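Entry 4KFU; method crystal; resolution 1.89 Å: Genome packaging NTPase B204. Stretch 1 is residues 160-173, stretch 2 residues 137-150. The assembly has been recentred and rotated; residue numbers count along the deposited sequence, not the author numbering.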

# COMPACT_ATOMS: atom_id res chain seq x y z
N ARG A 160 -4.02 14.39 -14.78
CA ARG A 160 -5.14 15.14 -15.35
C ARG A 160 -6.00 14.24 -16.22
O ARG A 160 -6.80 14.71 -17.01
CB ARG A 160 -4.65 16.35 -16.17
CG ARG A 160 -4.05 17.43 -15.31
CD ARG A 160 -3.68 18.65 -16.11
NE ARG A 160 -3.05 19.64 -15.24
CZ ARG A 160 -2.93 20.92 -15.53
NH1 ARG A 160 -3.41 21.39 -16.68
NH2 ARG A 160 -2.33 21.74 -14.68
N GLU A 161 -5.84 12.92 -16.06
CA GLU A 161 -6.65 11.98 -16.83
C GLU A 161 -8.10 12.02 -16.35
O GLU A 161 -8.37 11.78 -15.17
CB GLU A 161 -6.05 10.58 -16.74
CG GLU A 161 -6.48 9.63 -17.84
CD GLU A 161 -7.84 9.00 -17.59
OE1 GLU A 161 -8.18 8.79 -16.40
OE2 GLU A 161 -8.57 8.74 -18.57
N PRO A 162 -9.05 12.34 -17.25
CA PRO A 162 -10.45 12.62 -16.90
C PRO A 162 -11.13 11.51 -16.11
O PRO A 162 -11.84 11.82 -15.15
CB PRO A 162 -11.13 12.80 -18.26
CG PRO A 162 -10.04 13.26 -19.16
CD PRO A 162 -8.80 12.53 -18.70
N ASN A 163 -10.92 10.24 -16.46
CA ASN A 163 -11.53 9.16 -15.67
C ASN A 163 -10.94 9.09 -14.26
O ASN A 163 -11.66 8.82 -13.29
CB ASN A 163 -11.42 7.80 -16.37
CG ASN A 163 -12.43 6.79 -15.82
OD1 ASN A 163 -13.54 7.17 -15.41
ND2 ASN A 163 -12.06 5.51 -15.81
N GLU A 164 -9.64 9.35 -14.15
CA GLU A 164 -9.03 9.40 -12.83
C GLU A 164 -9.60 10.53 -12.00
O GLU A 164 -9.87 10.34 -10.82
CB GLU A 164 -7.51 9.58 -12.94
CG GLU A 164 -6.76 8.32 -13.33
CD GLU A 164 -5.28 8.38 -12.93
OE1 GLU A 164 -4.48 8.86 -13.75
OE2 GLU A 164 -4.91 7.95 -11.80
N LEU A 165 -9.73 11.72 -12.59
CA LEU A 165 -10.26 12.87 -11.87
C LEU A 165 -11.70 12.61 -11.39
O LEU A 165 -12.08 13.03 -10.29
CB LEU A 165 -10.21 14.12 -12.76
CG LEU A 165 -8.80 14.56 -13.17
CD1 LEU A 165 -8.82 15.79 -14.08
CD2 LEU A 165 -7.96 14.81 -11.91
N ARG A 166 -12.47 11.92 -12.20
CA ARG A 166 -13.86 11.59 -11.85
C ARG A 166 -13.92 10.60 -10.69
O ARG A 166 -14.79 10.71 -9.82
CB ARG A 166 -14.59 11.00 -13.06
CG ARG A 166 -16.04 10.67 -12.80
CD ARG A 166 -16.72 10.02 -14.02
NE ARG A 166 -16.05 8.79 -14.45
CZ ARG A 166 -16.22 7.60 -13.87
NH1 ARG A 166 -17.03 7.47 -12.83
NH2 ARG A 166 -15.57 6.54 -14.34
N TRP A 167 -13.01 9.63 -10.69
CA TRP A 167 -12.94 8.66 -9.60
C TRP A 167 -12.52 9.35 -8.31
O TRP A 167 -13.07 9.09 -7.24
CB TRP A 167 -11.89 7.59 -9.93
CG TRP A 167 -12.44 6.39 -10.57
CD1 TRP A 167 -13.05 6.31 -11.79
CD2 TRP A 167 -12.42 5.06 -10.04
NE1 TRP A 167 -13.42 5.02 -12.05
CE2 TRP A 167 -13.04 4.22 -10.99
CE3 TRP A 167 -11.93 4.49 -8.86
CZ2 TRP A 167 -13.19 2.85 -10.79
CZ3 TRP A 167 -12.08 3.14 -8.66
CH2 TRP A 167 -12.70 2.33 -9.63
N ILE A 168 -11.52 10.21 -8.42
CA ILE A 168 -11.04 10.94 -7.27
C ILE A 168 -12.18 11.77 -6.67
O ILE A 168 -12.41 11.76 -5.46
CB ILE A 168 -9.82 11.82 -7.63
CG1 ILE A 168 -8.62 10.94 -8.03
CG2 ILE A 168 -9.42 12.72 -6.47
CD1 ILE A 168 -7.42 11.75 -8.58
N SER A 169 -12.91 12.48 -7.53
CA SER A 169 -14.02 13.32 -7.07
C SER A 169 -15.08 12.49 -6.37
O SER A 169 -15.61 12.88 -5.33
CB SER A 169 -14.69 14.03 -8.26
OG SER A 169 -13.77 14.87 -8.92
N LYS A 170 -15.37 11.33 -6.93
CA LYS A 170 -16.49 10.51 -6.47
C LYS A 170 -16.19 9.69 -5.21
O LYS A 170 -17.08 9.48 -4.37
CB LYS A 170 -16.96 9.59 -7.62
CG LYS A 170 -18.15 8.66 -7.31
CD LYS A 170 -18.63 8.00 -8.61
CE LYS A 170 -19.68 6.90 -8.36
NZ LYS A 170 -20.97 7.44 -7.83
N TYR A 171 -14.94 9.25 -5.05
CA TYR A 171 -14.63 8.27 -4.00
C TYR A 171 -13.65 8.78 -2.96
O TYR A 171 -13.41 8.12 -1.96
CB TYR A 171 -14.06 6.98 -4.58
CG TYR A 171 -14.97 6.27 -5.53
CD1 TYR A 171 -16.20 5.77 -5.11
CD2 TYR A 171 -14.60 6.08 -6.85
CE1 TYR A 171 -17.04 5.10 -5.99
CE2 TYR A 171 -15.43 5.41 -7.74
CZ TYR A 171 -16.64 4.92 -7.30
OH TYR A 171 -17.44 4.28 -8.19
N ILE A 172 -13.05 9.93 -3.24
CA ILE A 172 -12.01 10.46 -2.36
C ILE A 172 -12.38 11.89 -1.96
O ILE A 172 -12.85 12.12 -0.84
CB ILE A 172 -10.62 10.44 -3.03
CG1 ILE A 172 -10.22 9.01 -3.42
CG2 ILE A 172 -9.57 11.05 -2.10
CD1 ILE A 172 -8.89 8.95 -4.18
N SER A 173 -12.17 12.85 -2.86
CA SER A 173 -12.49 14.24 -2.58
C SER A 173 -12.43 15.11 -3.84
O SER A 173 -11.46 15.05 -4.60
CB SER A 173 -11.54 14.80 -1.52
OG SER A 173 -11.65 16.21 -1.44
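Stretch 2 137-150: TQRVYDLMPIVYKQ

Stretch 2 lies along the helix 162-171 in the same general direction, first as a short 3-10 segment at 140-142 and then, after an extended link, as the helix 145-150. The two helices cross at -45°, with axes 10.5 Å apart at closest approach, so side chains fill the space between them. The register runs from Val140 beside Glu164 (CA to CA 5.8 Å) to Tyr148 beside Ile172 (CA to CA 6.4 Å).

Gln138 meets the helix through water: one water lies 2.7 Å from both Gln138 O and Glu164 OE2, bridging them. Arg139 lays its CD 3.7 Å from Glu164 OE1, a contact without a salt bridge, while its NH1 donates to Tyr141 OH. At Val140 the backbone is fastened, because Val140 N donates to Glu164 OE2 at 3.1 Å, the one direct hydrogen bond between the stretches. The CA-to-CB bond of Val140 points toward the helix, and Val140 CG1 packs 3.6 Å from Trp167 CB.

Tyr141 covers the indole: its CA stands 3.5 Å from the centroid of the Trp167 six-membered ring, almost on the ring normal, and its CB lies 3.3 Å from Trp167 CE2. The rule here is to let one large indole gather the partner's turn, backbone and side chain alike. At the edge of that indole, Leu143 O approaches Trp167 CZ3 to 3.2 Å.

Pro145 serves two aromatics, placing CG 3.7 Å from Trp167 CH2 and CB over the face of Tyr171, 3.6 Å from the ring centroid. One turn on, Tyr148 sets CB 3.9 Å from Ile172 CG1, and its OH donates back to Val140 O at 2.6 Å, tying the two segments of stretch 2 together. A second water bridges Tyr148 O and Tyr171 O. Lys149 closes the contact, its CD 3.5 Å from Tyr171 O.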

# COMPACT_ATOMS: atom_id res chain seq x y z
N THR A 137 -0.70 1.67 -6.28
CA THR A 137 -1.16 1.37 -7.64
C THR A 137 -0.90 2.52 -8.58
O THR A 137 -0.56 3.63 -8.14
CB THR A 137 -2.66 1.03 -7.67
OG1 THR A 137 -2.95 0.30 -8.87
CG2 THR A 137 -3.52 2.31 -7.60
N GLN A 138 -1.06 2.27 -9.88
CA GLN A 138 -0.66 3.25 -10.90
C GLN A 138 -1.78 4.24 -11.26
O GLN A 138 -1.53 5.42 -11.39
CB GLN A 138 -0.15 2.55 -12.16
CG GLN A 138 0.89 1.44 -11.86
CD GLN A 138 2.18 1.57 -12.66
OE1 GLN A 138 3.27 1.71 -12.08
NE2 GLN A 138 2.06 1.50 -13.98
N ARG A 139 -2.99 3.73 -11.44
CA ARG A 139 -4.15 4.58 -11.76
C ARG A 139 -5.19 4.41 -10.66
O ARG A 139 -5.33 3.32 -10.11
CB ARG A 139 -4.77 4.21 -13.12
CG ARG A 139 -3.78 4.16 -14.30
CD ARG A 139 -3.70 5.46 -15.07
NE ARG A 139 -2.72 5.41 -16.17
CZ ARG A 139 -2.99 5.63 -17.46
NH1 ARG A 139 -4.23 5.91 -17.85
NH2 ARG A 139 -2.02 5.56 -18.36
N VAL A 140 -5.93 5.48 -10.32
CA VAL A 140 -6.91 5.38 -9.22
C VAL A 140 -7.94 4.31 -9.52
O VAL A 140 -8.36 3.56 -8.61
CB VAL A 140 -7.61 6.76 -8.95
CG1 VAL A 140 -8.33 7.24 -10.17
CG2 VAL A 140 -8.60 6.65 -7.81
N TYR A 141 -8.33 4.19 -10.79
CA TYR A 141 -9.38 3.25 -11.17
C TYR A 141 -8.92 1.77 -11.28
O TYR A 141 -9.72 0.90 -11.64
CB TYR A 141 -10.08 3.72 -12.45
CG TYR A 141 -9.15 4.00 -13.63
CD1 TYR A 141 -8.47 2.97 -14.27
CD2 TYR A 141 -8.99 5.30 -14.12
CE1 TYR A 141 -7.64 3.21 -15.34
CE2 TYR A 141 -8.16 5.55 -15.20
CZ TYR A 141 -7.49 4.50 -15.81
OH TYR A 141 -6.66 4.73 -16.89
N ASP A 142 -7.66 1.50 -10.93
CA ASP A 142 -7.15 0.13 -10.92
C ASP A 142 -7.74 -0.66 -9.76
O ASP A 142 -7.81 -1.88 -9.82
CB ASP A 142 -5.62 0.09 -10.74
CG ASP A 142 -4.85 0.61 -11.94
OD1 ASP A 142 -5.42 0.74 -13.04
OD2 ASP A 142 -3.65 0.89 -11.75
N LEU A 143 -8.15 0.03 -8.70
CA LEU A 143 -8.58 -0.67 -7.48
C LEU A 143 -10.07 -0.57 -7.18
O LEU A 143 -10.74 0.37 -7.62
CB LEU A 143 -7.81 -0.12 -6.28
CG LEU A 143 -6.29 -0.03 -6.40
CD1 LEU A 143 -5.69 0.54 -5.12
CD2 LEU A 143 -5.68 -1.40 -6.73
N MET A 144 -10.57 -1.51 -6.38
CA MET A 144 -11.92 -1.45 -5.85
C MET A 144 -12.14 -0.13 -5.13
O MET A 144 -11.34 0.25 -4.29
CB MET A 144 -12.14 -2.58 -4.82
CG MET A 144 -12.39 -3.94 -5.43
SD MET A 144 -11.89 -5.29 -4.32
CE MET A 144 -11.82 -4.44 -2.77
N PRO A 145 -13.23 0.59 -5.47
CA PRO A 145 -13.52 1.86 -4.80
C PRO A 145 -13.59 1.74 -3.28
O PRO A 145 -13.25 2.71 -2.60
CB PRO A 145 -14.89 2.24 -5.37
CG PRO A 145 -14.92 1.60 -6.71
CD PRO A 145 -14.18 0.31 -6.56
N ILE A 146 -13.97 0.58 -2.75
CA ILE A 146 -14.01 0.44 -1.29
C ILE A 146 -12.65 0.59 -0.61
O ILE A 146 -12.58 0.99 0.55
CB ILE A 146 -14.73 -0.85 -0.81
CG1 ILE A 146 -14.08 -2.10 -1.42
CG2 ILE A 146 -16.21 -0.77 -1.14
CD1 ILE A 146 -14.53 -3.38 -0.75
N VAL A 147 -11.58 0.29 -1.34
CA VAL A 147 -10.24 0.61 -0.83
C VAL A 147 -10.10 2.08 -0.44
O VAL A 147 -9.54 2.41 0.61
CB VAL A 147 -9.12 0.24 -1.85
CG1 VAL A 147 -7.77 0.79 -1.38
CG2 VAL A 147 -9.04 -1.26 -2.05
N TYR A 148 -10.62 2.98 -1.28
CA TYR A 148 -10.50 4.40 -0.95
C TYR A 148 -11.45 4.82 0.17
O TYR A 148 -11.12 5.70 0.95
CB TYR A 148 -10.66 5.29 -2.19
CG TYR A 148 -9.74 4.88 -3.31
CD1 TYR A 148 -8.38 5.11 -3.22
CD2 TYR A 148 -10.23 4.24 -4.45
CE1 TYR A 148 -7.51 4.73 -4.24
CE2 TYR A 148 -9.36 3.84 -5.48
CZ TYR A 148 -8.00 4.10 -5.36
OH TYR A 148 -7.14 3.72 -6.36
N LYS A 149 -12.62 4.18 0.24
CA LYS A 149 -13.56 4.50 1.31
C LYS A 149 -13.05 4.02 2.68
O LYS A 149 -13.35 4.62 3.72
CB LYS A 149 -14.92 3.88 1.02
CG LYS A 149 -15.53 4.25 -0.34
CD LYS A 149 -15.59 5.76 -0.54
CE LYS A 149 -16.50 6.43 0.46
NZ LYS A 149 -17.32 7.50 -0.17
N GLN A 150 -12.27 2.94 2.67
CA GLN A 150 -11.76 2.37 3.92
C GLN A 150 -10.39 2.88 4.34
O GLN A 150 -9.92 2.62 5.46
CB GLN A 150 -11.71 0.84 3.81
CG GLN A 150 -13.07 0.18 3.72
CD GLN A 150 -13.99 0.57 4.87
OE1 GLN A 150 -15.05 1.16 4.66
NE2 GLN A 150 -13.58 0.25 6.09
O HOH W 1 -2.28 8.04 -11.23
O HOH W 2 -12.18 8.01 0.64